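Local coordinates for protein DNA ligase (Aquifex aeolicus, PDB 3QWU) that binds adenosine and calcium and is probably an ATP-dependent polynucleotide ligase, joining nucleic acid ends through an adenylated intermediate, at residues T305-R311 with Y343-D349; A131-E137 with V148-L154; E137-I141 with L319-L323; Y140-S144 with M238-T242. The contacts are given in a common frame with arbitrary orientation. Residues are numbered along the deposited sequence.

Residues 131-144 link all four contacts. Interaction 2 closes the end of a hairpin whose strand carries Glu132 to the adenosine, and the loop beyond that strand supplies one side of interactions 3 and 4. Interaction 3 seats this loop on the helix that covers the sheet of interaction 1, centres about 9 Å apart. Interactions 1 and 2 touch through a 3.2 Å salt bridge, Arg345 NH1 to Glu137 OE1. In interaction 4 the loop reaches calcium, which Glu143 and Asp239 share. The Glu132 side chain lies about 9 Å from calcium and that of Asp239 about 10 Å from adenosine, so the two sites are neighbours; interaction 1 is farther, its Phe306 side chain about 13 Å from calcium.

Interaction 1. Residues T305-R311 with Y343-D349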
# COMPACT_ATOMS: atom_id res chain seq x y z
N THR A 305 -21.82 -1.69 9.02
CA THR A 305 -22.99 -1.15 9.71
C THR A 305 -22.54 -0.61 11.06
O THR A 305 -21.74 -1.23 11.72
CB THR A 305 -24.16 -2.22 9.87
OG1 THR A 305 -24.73 -2.53 8.57
CG2 THR A 305 -25.29 -1.72 10.79
N PHE A 306 -23.06 0.55 11.44
CA PHE A 306 -22.79 1.20 12.74
C PHE A 306 -24.06 1.39 13.50
O PHE A 306 -25.09 1.61 12.87
CB PHE A 306 -22.16 2.56 12.52
CG PHE A 306 -20.80 2.47 11.95
CD1 PHE A 306 -20.62 2.21 10.62
CD2 PHE A 306 -19.71 2.57 12.75
CE1 PHE A 306 -19.35 2.09 10.10
CE2 PHE A 306 -18.45 2.47 12.23
CZ PHE A 306 -18.27 2.21 10.92
N THR A 307 -24.01 1.28 14.83
CA THR A 307 -25.21 1.50 15.63
C THR A 307 -24.93 2.34 16.87
O THR A 307 -23.96 2.12 17.55
CB THR A 307 -25.93 0.17 16.03
OG1 THR A 307 -27.13 0.46 16.78
CG2 THR A 307 -25.04 -0.72 16.89
N CYS A 308 -25.75 3.32 17.16
CA CYS A 308 -25.48 4.20 18.31
C CYS A 308 -26.76 4.89 18.77
O CYS A 308 -27.77 4.85 18.08
CB CYS A 308 -24.37 5.19 17.97
SG CYS A 308 -24.75 6.22 16.53
N LYS A 309 -26.71 5.46 19.98
CA LYS A 309 -27.90 5.98 20.73
C LYS A 309 -27.84 7.48 21.00
O LYS A 309 -26.79 7.97 21.41
CB LYS A 309 -27.88 5.37 22.11
CG LYS A 309 -28.86 4.36 22.40
CD LYS A 309 -28.42 3.62 23.69
CE LYS A 309 -28.98 4.28 24.95
NZ LYS A 309 -28.60 3.60 26.22
N PHE A 310 -28.94 8.19 20.88
CA PHE A 310 -28.95 9.60 21.21
C PHE A 310 -30.07 9.95 22.15
O PHE A 310 -31.11 9.33 22.11
CB PHE A 310 -29.13 10.50 19.99
CG PHE A 310 -28.13 10.32 18.95
CD1 PHE A 310 -28.10 9.16 18.19
CD2 PHE A 310 -27.25 11.34 18.64
CE1 PHE A 310 -27.16 8.99 17.18
CE2 PHE A 310 -26.32 11.21 17.61
CZ PHE A 310 -26.26 10.03 16.88
N ARG A 311 -29.84 10.98 22.96
CA ARG A 311 -30.88 11.63 23.76
C ARG A 311 -31.78 12.50 22.87
O ARG A 311 -33.00 12.56 23.10
CB ARG A 311 -30.25 12.46 24.87
CG ARG A 311 -29.25 11.63 25.70
CD ARG A 311 -28.84 12.29 26.97
NE ARG A 311 -29.84 12.09 28.01
CZ ARG A 311 -29.77 12.60 29.24
NH1 ARG A 311 -30.76 12.35 30.10
NH2 ARG A 311 -28.74 13.35 29.61
N TYR A 343 -34.02 6.95 24.47
CA TYR A 343 -33.04 7.34 23.45
C TYR A 343 -33.56 7.05 22.07
O TYR A 343 -34.37 6.15 21.87
CB TYR A 343 -31.73 6.58 23.65
CG TYR A 343 -31.09 6.86 24.97
CD1 TYR A 343 -30.15 7.87 25.12
CD2 TYR A 343 -31.43 6.11 26.10
CE1 TYR A 343 -29.56 8.14 26.37
CE2 TYR A 343 -30.83 6.37 27.36
CZ TYR A 343 -29.89 7.39 27.49
OH TYR A 343 -29.32 7.66 28.72
N TRP A 344 -33.11 7.85 21.11
CA TRP A 344 -33.26 7.55 19.70
C TRP A 344 -32.14 6.59 19.26
O TRP A 344 -30.96 6.94 19.37
CB TRP A 344 -33.23 8.85 18.92
CG TRP A 344 -34.44 9.62 19.18
CD1 TRP A 344 -34.67 10.52 20.20
CD2 TRP A 344 -35.66 9.54 18.45
NE1 TRP A 344 -35.95 11.01 20.12
CE2 TRP A 344 -36.58 10.43 19.06
CE3 TRP A 344 -36.07 8.80 17.33
CZ2 TRP A 344 -37.88 10.61 18.59
CZ3 TRP A 344 -37.37 8.99 16.85
CH2 TRP A 344 -38.26 9.88 17.48
N ARG A 345 -32.49 5.40 18.80
CA ARG A 345 -31.48 4.46 18.27
C ARG A 345 -31.17 4.75 16.79
O ARG A 345 -32.09 4.86 15.97
CB ARG A 345 -31.95 3.02 18.43
CG ARG A 345 -31.19 2.03 17.62
CD ARG A 345 -29.79 1.92 18.07
NE ARG A 345 -29.72 1.36 19.41
CZ ARG A 345 -28.61 1.11 20.07
NH1 ARG A 345 -27.42 1.40 19.54
NH2 ARG A 345 -28.68 0.59 21.27
N LEU A 346 -29.89 4.91 16.46
CA LEU A 346 -29.48 5.08 15.06
C LEU A 346 -28.66 3.89 14.58
O LEU A 346 -27.74 3.43 15.27
CB LEU A 346 -28.66 6.33 14.86
CG LEU A 346 -28.19 6.60 13.43
CD1 LEU A 346 -29.36 6.90 12.48
CD2 LEU A 346 -27.23 7.75 13.47
N GLU A 347 -29.02 3.39 13.40
CA GLU A 347 -28.21 2.38 12.72
C GLU A 347 -27.95 2.90 11.34
O GLU A 347 -28.87 3.38 10.69
CB GLU A 347 -28.96 1.04 12.57
CG GLU A 347 -29.27 0.29 13.85
CD GLU A 347 -29.79 -1.12 13.58
OE1 GLU A 347 -29.59 -1.67 12.47
OE2 GLU A 347 -30.40 -1.69 14.51
N PHE A 348 -26.73 2.79 10.86
CA PHE A 348 -26.45 3.27 9.51
C PHE A 348 -25.30 2.53 8.86
O PHE A 348 -24.47 1.90 9.54
CB PHE A 348 -26.22 4.79 9.50
CG PHE A 348 -24.93 5.22 10.13
CD1 PHE A 348 -24.86 5.51 11.49
CD2 PHE A 348 -23.77 5.38 9.36
CE1 PHE A 348 -23.65 5.92 12.08
CE2 PHE A 348 -22.56 5.79 9.94
CZ PHE A 348 -22.49 6.04 11.30
N ASP A 349 -25.26 2.63 7.54
CA ASP A 349 -24.27 1.97 6.74
C ASP A 349 -23.25 2.96 6.16
O ASP A 349 -23.62 4.04 5.70
CB ASP A 349 -24.99 1.21 5.63
CG ASP A 349 -25.79 -0.01 6.15
OD1 ASP A 349 -25.56 -0.47 7.32
OD2 ASP A 349 -26.62 -0.54 5.37
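Phe306, Phe310, Trp344, Leu346 and Phe348, with the smaller Cys308 between them, line one face of this strand pair. The rings of Phe306 and Phe348 lie nearly parallel but slid apart (centroids 5.4 Å), so Phe306 CB covers the Phe348 ring, 3.9 Å from its centroid (CH-pi). Phe310 CE1 meets Leu346 CB at 3.8 Å. The backbones run antiparallel: Phe306, Cys308 and Phe310 pair with Phe348, Leu346 and Trp344 through six N-H...O bonds of 2.7-2.8 Å. The other face is polar: Arg345 forms salt bridges with Glu137 and Glu340, and Lys309 lays its chain over Tyr343, CE 3.5 Å and NZ 4.0 Å from the ring centroid, the latter a cation-pi contact, while Tyr343 OH bonds to Asp114. At the far end Thr305 OG1 donates to Asp349 OD1 (2.5 Å). An apolar and a polar face typify an antiparallel sheet with a helix packed on one side: this three-stranded sheet of the C-terminal region sets Phe310, Leu346 and Phe348 against helix 313-325, while Phe306 meets the loop at 140-142.

Interaction 2. Residues A131-E137 with V148-L154; sequences AEVAGPE and VKEDVQL. With ADN (adenosine), chain C.
Strand 127-134 and the chain entering strand 153-161 run antiparallel, with Val133 opposite Leu154 (CA-CA 4.5 Å) and Gly135 opposite Val152 (4.4 Å). Val148 (chi1 t) opens the second segment by directing CG1 to 3.8 Å from Gly135 CA. Lys149 and Glu150 turn outward, their backbone bearing on the ring of Pro136, whose CG is 3.5 Å from Lys149 O and 3.6 Å from Glu150 CA. Asp151 has a positive phi (54/-133); its O accepts from Glu137 N at 3.3 Å, and water 1 joins its OD1 (3.0 Å) to Glu137 O (2.6 Å), while OD2 forms a salt bridge with Arg111. Facing Val152, Gly135 (148/167) has backbone angles that suit only glycine, since a CB would be jammed against the preceding carbonyl, and it would also clash with Asp151 O and Val152 CA. Val152 follows in extended form, its CB 4.0 Å from Val133 CG1. Gln153 and Ala134 make the hydrogen-bonded pair, N to O at 2.9 Å each way. Leu154 (chi1 t, chi2 t) packs CG 3.7 Å from Ala131 CB. Within the adenylation domain, as nucleotidyltransferase ligases have it, strand 127-134 bears Glu132 (chi1 t, chi2 p), whose OE1 accepts from adenosine O2' at 2.6 Å. That bond implies recognition of the ribose hydroxyl by a carboxylate on a strand paired with its neighbour and flanked by apolar side chains.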
# COMPACT_ATOMS: atom_id res chain seq x y z
N ALA A 131 -10.03 12.91 26.26
CA ALA A 131 -10.50 11.56 26.55
C ALA A 131 -10.72 10.76 25.28
O ALA A 131 -11.01 11.31 24.21
CB ALA A 131 -11.81 11.61 27.35
N GLU A 132 -10.61 9.45 25.43
CA GLU A 132 -11.00 8.49 24.40
C GLU A 132 -12.42 8.05 24.67
O GLU A 132 -12.73 7.64 25.79
CB GLU A 132 -10.11 7.26 24.48
CG GLU A 132 -10.05 6.46 23.18
CD GLU A 132 -9.24 7.15 22.06
OE1 GLU A 132 -8.74 8.25 22.33
OE2 GLU A 132 -9.13 6.58 20.94
N VAL A 133 -13.29 8.13 23.65
CA VAL A 133 -14.59 7.49 23.68
C VAL A 133 -14.52 6.14 22.94
O VAL A 133 -14.00 6.05 21.82
CB VAL A 133 -15.63 8.35 23.01
CG1 VAL A 133 -16.98 7.69 23.12
CG2 VAL A 133 -15.68 9.71 23.66
N ALA A 134 -15.08 5.09 23.55
CA ALA A 134 -14.86 3.73 23.06
C ALA A 134 -16.03 2.84 23.41
O ALA A 134 -16.71 3.02 24.47
CB ALA A 134 -13.55 3.14 23.63
N GLY A 135 -16.24 1.85 22.55
CA GLY A 135 -17.37 0.93 22.73
C GLY A 135 -17.95 0.40 21.42
O GLY A 135 -17.68 0.91 20.35
N PRO A 136 -18.77 -0.63 21.51
CA PRO A 136 -19.19 -1.24 20.27
C PRO A 136 -20.29 -0.44 19.56
O PRO A 136 -20.51 -0.62 18.37
CB PRO A 136 -19.75 -2.58 20.72
CG PRO A 136 -20.29 -2.29 22.12
CD PRO A 136 -19.33 -1.29 22.69
N GLU A 137 -20.98 0.43 20.28
CA GLU A 137 -22.02 1.21 19.64
C GLU A 137 -21.65 2.70 19.49
O GLU A 137 -22.33 3.57 20.01
CB GLU A 137 -23.30 1.02 20.44
CG GLU A 137 -23.70 -0.42 20.55
CD GLU A 137 -24.87 -0.63 21.49
OE1 GLU A 137 -25.57 0.34 21.87
OE2 GLU A 137 -25.08 -1.78 21.87
N VAL A 148 -15.76 -2.85 27.22
CA VAL A 148 -16.95 -2.04 27.05
C VAL A 148 -17.81 -2.97 26.28
O VAL A 148 -17.54 -3.23 25.11
CB VAL A 148 -16.75 -0.72 26.22
CG1 VAL A 148 -17.96 0.15 26.41
CG2 VAL A 148 -15.54 -0.01 26.62
N LYS A 149 -18.82 -3.50 26.93
CA LYS A 149 -19.66 -4.51 26.31
C LYS A 149 -20.80 -3.87 25.52
O LYS A 149 -21.35 -4.50 24.62
CB LYS A 149 -20.19 -5.51 27.35
CG LYS A 149 -19.03 -6.21 28.10
CD LYS A 149 -19.34 -6.47 29.58
CE LYS A 149 -18.27 -7.37 30.25
NZ LYS A 149 -18.67 -7.89 31.64
N GLU A 150 -21.14 -2.62 25.83
CA GLU A 150 -22.20 -1.94 25.12
C GLU A 150 -22.16 -0.44 25.23
O GLU A 150 -21.43 0.13 26.03
CB GLU A 150 -23.60 -2.47 25.58
CG GLU A 150 -24.10 -1.94 26.93
CD GLU A 150 -23.89 -2.93 28.09
OE1 GLU A 150 -24.30 -4.11 27.95
OE2 GLU A 150 -23.32 -2.52 29.13
N ASP A 151 -22.95 0.20 24.39
CA ASP A 151 -23.04 1.66 24.33
C ASP A 151 -21.61 2.18 24.13
O ASP A 151 -20.89 1.66 23.29
CB ASP A 151 -23.72 2.19 25.60
CG ASP A 151 -24.27 3.60 25.44
OD1 ASP A 151 -24.45 4.09 24.29
OD2 ASP A 151 -24.55 4.22 26.48
N VAL A 152 -21.21 3.19 24.91
CA VAL A 152 -19.90 3.79 24.84
C VAL A 152 -19.57 4.29 26.22
O VAL A 152 -20.46 4.51 27.06
CB VAL A 152 -19.87 5.00 23.91
CG1 VAL A 152 -19.68 4.57 22.51
CG2 VAL A 152 -21.17 5.77 24.04
N GLN A 153 -18.27 4.53 26.43
CA GLN A 153 -17.70 4.90 27.71
C GLN A 153 -16.56 5.83 27.36
O GLN A 153 -16.06 5.79 26.24
CB GLN A 153 -17.17 3.69 28.47
CG GLN A 153 -18.24 2.95 29.28
CD GLN A 153 -17.66 1.75 30.05
OE1 GLN A 153 -16.55 1.83 30.57
NE2 GLN A 153 -18.40 0.62 30.08
N LEU A 154 -16.16 6.63 28.33
CA LEU A 154 -15.23 7.67 28.09
C LEU A 154 -14.11 7.50 29.10
O LEU A 154 -14.34 7.14 30.21
CB LEU A 154 -15.95 8.99 28.21
CG LEU A 154 -15.15 10.25 28.18
CD1 LEU A 154 -16.04 11.37 27.68
CD2 LEU A 154 -14.66 10.47 29.59
O5' ADN C . -2.39 9.54 18.68
C5' ADN C . -2.67 8.61 19.73
C4' ADN C . -4.18 8.57 19.97
O4' ADN C . -4.54 7.49 20.89
C3' ADN C . -4.66 9.86 20.62
O3' ADN C . -5.05 10.88 19.71
C2' ADN C . -5.81 9.41 21.52
O2' ADN C . -7.06 9.68 20.90
C1' ADN C . -5.65 7.90 21.72
N9 ADN C . -5.35 7.51 23.10
C8 ADN C . -5.88 6.42 23.71
N7 ADN C . -5.45 6.28 24.98
C5 ADN C . -4.58 7.30 25.17
C6 ADN C . -3.73 7.72 26.29
N6 ADN C . -3.78 6.98 27.43
N1 ADN C . -2.98 8.86 26.15
C2 ADN C . -2.98 9.56 24.98
N3 ADN C . -3.72 9.20 23.89
C4 ADN C . -4.53 8.12 23.95
O HOH W 1 -24.34 4.56 21.36

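Interaction 3. Residues E137-I141 with L319-L323; sequences ENPYI and LLELL
A tyrosine hydroxyl sits among leucines here: Tyr140 OH, 4.0 Å from Leu319 CD1 and 4.1 Å from Leu322 CD2, is buried by the contact without any polar partner in the model. The 137-141 segment is irregular, and an Asx turn shapes it. Asn138 (chi1 p) suits the corner because its short side-chain amide can turn back on the chain, OD1 accepting from Tyr140 N at 2.8 Å and, weakly, from Ile141 N at 3.0 Å. The turn presents Pro139 and Tyr140 to one face of helix 313-325, with the CA of Pro139 8.6 Å from that of Leu319 and the CA of Tyr140 9.0 Å from that of Leu323. The loop belongs to the RNA ligase-type adenylation part of the chain and the helix to its C-terminal region, so this is a hydrophobic interface between parts 178 residues apart in sequence. Leucines one helical turn apart, Leu319 and Leu323, point the same way, and each has 41 Å² covered by the loop. Pro139, compact and rigid, puts CB 3.6 Å from Leu319 CD2 and 4.5 Å from Leu323 CD2. Tyr140 (chi1 m) reaches farther, CE1 lying 4.0 Å from Leu323 CD1; its ring also meets that of Tyr84.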
# COMPACT_ATOMS: atom_id res chain seq x y z
N GLU A 137 -20.98 0.43 20.28
CA GLU A 137 -22.02 1.21 19.64
C GLU A 137 -21.65 2.70 19.49
O GLU A 137 -22.33 3.57 20.01
CB GLU A 137 -23.30 1.02 20.44
CG GLU A 137 -23.70 -0.42 20.55
CD GLU A 137 -24.87 -0.63 21.49
OE1 GLU A 137 -25.57 0.34 21.87
OE2 GLU A 137 -25.08 -1.78 21.87
N ASN A 138 -20.58 2.97 18.76
CA ASN A 138 -20.19 4.30 18.39
C ASN A 138 -20.17 4.43 16.87
O ASN A 138 -20.16 3.45 16.18
CB ASN A 138 -18.84 4.68 19.01
CG ASN A 138 -17.65 4.20 18.21
OD1 ASN A 138 -17.20 4.86 17.27
ND2 ASN A 138 -17.13 3.05 18.59
N PRO A 139 -20.18 5.67 16.34
CA PRO A 139 -20.38 5.80 14.91
C PRO A 139 -19.11 5.97 14.15
O PRO A 139 -19.17 6.11 12.96
CB PRO A 139 -21.22 7.07 14.79
CG PRO A 139 -20.92 7.85 16.10
CD PRO A 139 -20.10 6.98 16.99
N TYR A 140 -17.97 5.95 14.81
CA TYR A 140 -16.71 6.19 14.11
C TYR A 140 -15.84 4.94 13.84
O TYR A 140 -15.09 4.92 12.89
CB TYR A 140 -15.90 7.18 14.92
CG TYR A 140 -16.50 8.55 14.95
CD1 TYR A 140 -16.55 9.31 13.82
CD2 TYR A 140 -17.05 9.07 16.12
CE1 TYR A 140 -17.09 10.57 13.85
CE2 TYR A 140 -17.59 10.31 16.17
CZ TYR A 140 -17.62 11.08 15.02
OH TYR A 140 -18.15 12.34 15.03
N ILE A 141 -15.96 3.93 14.68
CA ILE A 141 -15.00 2.85 14.79
C ILE A 141 -15.81 1.58 15.05
O ILE A 141 -16.61 1.52 15.99
CB ILE A 141 -14.04 3.17 15.99
CG1 ILE A 141 -13.18 4.40 15.65
CG2 ILE A 141 -13.14 2.00 16.36
CD1 ILE A 141 -12.29 4.22 14.43
N LEU A 319 -25.58 14.04 13.10
CA LEU A 319 -24.45 13.12 12.93
C LEU A 319 -24.39 12.55 11.51
O LEU A 319 -23.31 12.55 10.93
CB LEU A 319 -24.44 11.99 13.96
CG LEU A 319 -23.32 11.00 13.60
CD1 LEU A 319 -21.95 11.53 14.10
CD2 LEU A 319 -23.60 9.62 14.09
N LEU A 320 -25.50 12.03 10.97
CA LEU A 320 -25.56 11.60 9.55
C LEU A 320 -25.03 12.65 8.62
O LEU A 320 -24.25 12.35 7.71
CB LEU A 320 -26.99 11.26 9.08
CG LEU A 320 -27.61 10.01 9.72
CD1 LEU A 320 -29.05 9.88 9.33
CD2 LEU A 320 -26.85 8.73 9.39
N GLU A 321 -25.49 13.89 8.81
CA GLU A 321 -25.09 14.98 7.92
C GLU A 321 -23.58 15.27 8.08
O GLU A 321 -22.87 15.51 7.09
CB GLU A 321 -25.99 16.22 8.11
CG GLU A 321 -27.47 15.94 7.66
CD GLU A 321 -28.44 17.14 7.77
OE1 GLU A 321 -28.17 18.10 8.54
OE2 GLU A 321 -29.50 17.10 7.10
N LEU A 322 -23.07 15.21 9.31
CA LEU A 322 -21.62 15.33 9.48
C LEU A 322 -20.85 14.24 8.69
O LEU A 322 -19.91 14.54 7.94
CB LEU A 322 -21.20 15.34 10.95
CG LEU A 322 -19.68 15.52 11.08
CD1 LEU A 322 -19.26 16.83 10.34
CD2 LEU A 322 -19.16 15.45 12.54
N LEU A 323 -21.25 12.99 8.84
CA LEU A 323 -20.51 11.91 8.22
C LEU A 323 -20.55 11.94 6.67
O LEU A 323 -19.59 11.59 6.03
CB LEU A 323 -20.94 10.56 8.81
CG LEU A 323 -20.10 10.04 10.00
CD1 LEU A 323 -19.80 11.09 10.98
CD2 LEU A 323 -20.79 8.88 10.70

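Interaction 4. Residues Y140-S144 with M238-T242; sequences YIEES and MDIKT. With CA (calcium ion), chain D.
Two carboxylates converge on a calcium ion, one from the loop 140-144 and one from the helical segment 238-242, backbones well apart (Glu143 CA to Thr242 CA 7.9 Å). Glu143 spans the gap in an m, t conformation, its long arm bringing OE1 to 2.5 Å from the metal. Asp239 (chi1 m) sets its CA-CB bond away from the loop, yet OD1 curls back to bind calcium at 2.5 Å; water 2 (2.2 Å), water 3 (2.4 Å) and Asp82 OD2 complete the modelled ligands. Nearer its own backbone, Glu143 CG packs on Thr242 CG2 (3.8 Å). Thr242 takes chi1 p, so that OG1 donates to Met238 O (3.0 Å), one turn back. Met238 CB lies 3.2 Å from Glu143 OE2, its thioether leading away. Glu142, extended (t, t), brings OE1 to 3.9 Å from Thr242 CB and forms a salt bridge with Lys304. In this acidic site Glu143 OE1 and Asp239 OD1, 3.1 Å apart, would repel one another, so calcium probably holds loop and helix together.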
# COMPACT_ATOMS: atom_id res chain seq x y z
N TYR A 140 -17.97 5.95 14.81
CA TYR A 140 -16.71 6.19 14.11
C TYR A 140 -15.84 4.94 13.84
O TYR A 140 -15.09 4.92 12.89
CB TYR A 140 -15.90 7.18 14.92
CG TYR A 140 -16.50 8.55 14.95
CD1 TYR A 140 -16.55 9.31 13.82
CD2 TYR A 140 -17.05 9.07 16.12
CE1 TYR A 140 -17.09 10.57 13.85
CE2 TYR A 140 -17.59 10.31 16.17
CZ TYR A 140 -17.62 11.08 15.02
OH TYR A 140 -18.15 12.34 15.03
N ILE A 141 -15.96 3.93 14.68
CA ILE A 141 -15.00 2.85 14.79
C ILE A 141 -15.81 1.58 15.05
O ILE A 141 -16.61 1.52 15.99
CB ILE A 141 -14.04 3.17 15.99
CG1 ILE A 141 -13.18 4.40 15.65
CG2 ILE A 141 -13.14 2.00 16.36
CD1 ILE A 141 -12.29 4.22 14.43
N GLU A 142 -15.68 0.61 14.17
CA GLU A 142 -16.31 -0.69 14.27
C GLU A 142 -15.82 -1.42 15.52
O GLU A 142 -16.59 -2.00 16.28
CB GLU A 142 -15.89 -1.45 13.02
CG GLU A 142 -16.29 -2.90 12.92
CD GLU A 142 -15.50 -3.59 11.82
OE1 GLU A 142 -14.89 -2.84 10.99
OE2 GLU A 142 -15.47 -4.85 11.81
N GLU A 143 -14.50 -1.37 15.72
CA GLU A 143 -13.83 -2.07 16.85
C GLU A 143 -14.19 -1.50 18.22
O GLU A 143 -14.48 -0.30 18.36
CB GLU A 143 -12.27 -1.99 16.74
CG GLU A 143 -11.60 -2.86 15.63
CD GLU A 143 -10.05 -2.84 15.70
OE1 GLU A 143 -9.43 -1.80 15.35
OE2 GLU A 143 -9.44 -3.89 16.10
N SER A 144 -14.11 -2.36 19.22
CA SER A 144 -14.35 -2.01 20.62
C SER A 144 -13.22 -2.58 21.47
O SER A 144 -12.69 -3.62 21.13
CB SER A 144 -15.64 -2.68 21.09
OG SER A 144 -16.11 -2.14 22.31
N MET A 238 -5.34 -6.72 13.88
CA MET A 238 -6.76 -6.42 13.83
C MET A 238 -6.99 -5.16 12.96
O MET A 238 -7.98 -5.07 12.27
CB MET A 238 -7.30 -6.13 15.23
CG MET A 238 -8.08 -7.17 15.94
SD MET A 238 -9.27 -8.22 15.00
CE MET A 238 -8.13 -9.59 14.59
N ASP A 239 -6.11 -4.18 13.04
CA ASP A 239 -6.25 -3.03 12.15
C ASP A 239 -6.19 -3.46 10.71
O ASP A 239 -7.02 -2.99 9.92
CB ASP A 239 -5.22 -1.94 12.37
CG ASP A 239 -5.47 -1.18 13.66
OD1 ASP A 239 -6.58 -1.25 14.22
OD2 ASP A 239 -4.54 -0.50 14.09
N ILE A 240 -5.28 -4.38 10.35
CA ILE A 240 -5.17 -4.74 8.96
C ILE A 240 -6.48 -5.40 8.56
O ILE A 240 -7.11 -5.00 7.60
CB ILE A 240 -3.95 -5.63 8.69
CG1 ILE A 240 -2.70 -4.87 9.04
CG2 ILE A 240 -3.93 -6.00 7.24
CD1 ILE A 240 -1.43 -5.63 8.83
N LYS A 241 -6.95 -6.33 9.38
CA LYS A 241 -8.20 -7.06 9.09
C LYS A 241 -9.44 -6.21 9.00
O LYS A 241 -10.24 -6.36 8.06
CB LYS A 241 -8.44 -8.14 10.14
CG LYS A 241 -9.85 -8.77 10.16
CD LYS A 241 -9.90 -10.21 9.70
CE LYS A 241 -11.30 -10.83 9.81
NZ LYS A 241 -11.25 -12.22 10.46
N THR A 242 -9.66 -5.34 9.99
CA THR A 242 -10.89 -4.58 9.99
C THR A 242 -10.84 -3.48 8.97
O THR A 242 -11.83 -2.88 8.71
CB THR A 242 -11.19 -3.94 11.35
OG1 THR A 242 -10.10 -3.11 11.66
CG2 THR A 242 -11.33 -5.02 12.46
CA CA D . -7.27 -1.50 16.65
O HOH W 2 -5.36 -0.33 16.45
O HOH W 3 -7.72 0.66 15.85